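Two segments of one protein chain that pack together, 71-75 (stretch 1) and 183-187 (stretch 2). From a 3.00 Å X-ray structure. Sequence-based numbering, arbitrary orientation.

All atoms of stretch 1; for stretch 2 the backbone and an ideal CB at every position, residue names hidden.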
# COMPACT_ATOMS: atom_id res chain seq x y z
N GLU A 71 -3.61 -10.57 -9.76
CA GLU A 71 -3.09 -9.90 -8.56
C GLU A 71 -3.47 -8.42 -8.51
O GLU A 71 -3.62 -7.76 -9.54
CB GLU A 71 -1.58 -10.06 -8.48
CG GLU A 71 -1.12 -11.48 -8.74
CD GLU A 71 0.37 -11.67 -8.54
OE1 GLU A 71 0.98 -10.97 -7.70
OE2 GLU A 71 0.95 -12.54 -9.24
N LEU A 72 -3.62 -7.90 -7.28
CA LEU A 72 -4.07 -6.52 -7.05
C LEU A 72 -3.10 -5.71 -6.18
O LEU A 72 -3.17 -5.83 -4.96
CB LEU A 72 -5.40 -6.55 -6.32
CG LEU A 72 -6.79 -6.82 -6.92
CD1 LEU A 72 -6.76 -7.52 -8.26
CD2 LEU A 72 -7.64 -7.63 -5.93
N PRO A 73 -2.23 -4.86 -6.78
CA PRO A 73 -1.68 -3.70 -5.99
C PRO A 73 -2.98 -2.93 -5.85
O PRO A 73 -3.94 -3.46 -6.37
CB PRO A 73 -0.74 -3.01 -6.97
CG PRO A 73 -1.09 -3.57 -8.37
CD PRO A 73 -1.74 -4.90 -8.17
N ARG A 74 -3.19 -1.76 -5.25
CA ARG A 74 -2.47 -0.84 -4.35
C ARG A 74 -1.74 0.20 -5.10
O ARG A 74 -0.54 0.42 -4.95
CB ARG A 74 -1.80 -1.33 -3.08
CG ARG A 74 -1.99 -0.20 -1.98
CD ARG A 74 -3.48 0.27 -1.87
NE ARG A 74 -3.75 1.57 -1.22
CZ ARG A 74 -4.26 2.65 -1.84
NH1 ARG A 74 -4.55 2.61 -3.13
NH2 ARG A 74 -4.46 3.78 -1.18
N ASP A 75 -2.56 0.86 -5.91
CA ASP A 75 -2.11 1.82 -6.86
C ASP A 75 -3.17 2.91 -6.85
O ASP A 75 -3.58 3.35 -5.76
CB ASP A 75 -2.01 1.16 -8.22
CG ASP A 75 -1.01 1.85 -9.11
OD1 ASP A 75 -0.80 3.07 -8.93
OD2 ASP A 75 -0.44 1.17 -9.98
N UNK A 183 -8.29 -7.55 0.53
CA UNK A 183 -7.90 -6.36 -0.24
C UNK A 183 -6.48 -5.95 0.09
O UNK A 183 -6.01 -6.16 1.20
CB UNK A 183 -8.86 -5.20 0.03
N UNK A 184 -5.80 -5.33 -0.87
CA UNK A 184 -4.43 -4.92 -0.68
C UNK A 184 -4.28 -3.62 0.09
O UNK A 184 -3.61 -2.70 -0.37
CB UNK A 184 -3.75 -4.79 -2.04
N UNK A 185 -4.89 -3.56 1.28
CA UNK A 185 -4.83 -2.36 2.13
C UNK A 185 -5.39 -1.11 1.46
O UNK A 185 -4.82 -0.02 1.58
CB UNK A 185 -3.38 -2.10 2.55
N UNK A 186 -6.49 -1.27 0.74
CA UNK A 186 -7.15 -0.14 0.10
C UNK A 186 -8.12 0.47 1.10
O UNK A 186 -8.48 -0.17 2.09
CB UNK A 186 -7.87 -0.57 -1.18
N UNK A 187 -8.52 1.71 0.90
CA UNK A 187 -9.50 2.28 1.81
C UNK A 187 -10.92 2.00 1.33
O UNK A 187 -11.69 2.93 1.07
CB UNK A 187 -9.28 3.79 1.96

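Position 183 lies at the margin of the contact. Its CA-to-CB bond points sideways, and nothing of stretch 1 comes within 5.5 Å of the ideal CB. The extended backbone, with phi/psi of -115/152°, suits almost any residue, so the neighbouring segment sets little preference here. The deposited residue is Leu183, whose closest side-chain atom to stretch 1, CD2, is 6.1 Å from Leu72 CD2.

Position 184 is where the two segments meet most intimately. The CA of 184 and Arg74 CA, 5.8 Å apart, are the closest pair of CA atoms across the stretches, and the CA-to-CB bond of 184 points toward stretch 1. The ideal CB sits only 3.2 Å from Leu72 O, a tight approach, and 4.1 Å from Arg74 CB. Stretch 1 thus offers a carbonyl acceptor at very short range, with little room beside it. A small side chain is favoured: alanine would place a methyl group there, whereas serine, or perhaps threonine, could add a donor. The deposited residue is Ser184. With chi1 in the m well, its OG donates a hydrogen bond to Leu72 O at 2.3 Å, very short even for such a pair and best read with the 3.00 Å resolution in mind. The backbone contributes as well, with Ser184 O lying 3.3 Å from Arg74 CD and near the plane of the guanidinium, at its edge.

At position 185 the backbone adopts a left-handed conformation, with phi/psi of 59/41°, which glycine, asparagine or aspartate would accept readily. Its CA-to-CB bond points sideways, and the ideal CB is 5.0 Å from Arg74 CD, leaving space for larger residues as well. The residue is Tyr185, whose ring leads away from stretch 1. Its main chain makes the closer approach, with the carbonyl O 3.4 Å from Arg74 NE. A weak hydrogen bond from Tyr185 N to Leu183 O, at 2.8 Å, links the backbone across the intervening residue.

Position 186 also directs its CB sideways, 4.5 Å from Arg74 CD, beside the aliphatic part of the arginine. A modest side chain with a methyl group, such as valine, threonine or alanine, would suit this place. It is Thr186, with chi1 in the p well; its CG2 packs 3.6 Å from Arg74 CD, while its CA lies over one face of the guanidinium.

Position 187 points its CB sideways into space that stretch 1 does not fill, so polar and apolar residues are equally plausible. It is Asn187, whose end leads away and whose amide is hydrogen-bonded elsewhere in the structure.

Stretch 2 (183-187) LSYTN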
# COMPACT_ATOMS: atom_id res chain seq x y z
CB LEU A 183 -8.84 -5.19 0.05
CG LEU A 183 -10.36 -5.37 0.14
CD1 LEU A 183 -10.97 -4.03 0.42
CD2 LEU A 183 -10.96 -6.00 -1.12
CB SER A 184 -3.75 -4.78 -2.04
OG SER A 184 -3.77 -6.01 -2.72
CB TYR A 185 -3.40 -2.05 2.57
CG TYR A 185 -2.68 -3.14 3.29
CD1 TYR A 185 -3.35 -4.07 4.06
CD2 TYR A 185 -1.29 -3.20 3.25
CE1 TYR A 185 -2.68 -5.07 4.74
CE2 TYR A 185 -0.60 -4.19 3.93
CZ TYR A 185 -1.31 -5.12 4.67
OH TYR A 185 -0.62 -6.09 5.34
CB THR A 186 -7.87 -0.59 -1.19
OG1 THR A 186 -8.77 -1.66 -0.90
CG2 THR A 186 -6.85 -1.09 -2.21
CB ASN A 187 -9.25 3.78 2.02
CG ASN A 187 -9.83 4.28 3.33
OD1 ASN A 187 -10.87 3.80 3.80
ND2 ASN A 187 -9.17 5.27 3.92
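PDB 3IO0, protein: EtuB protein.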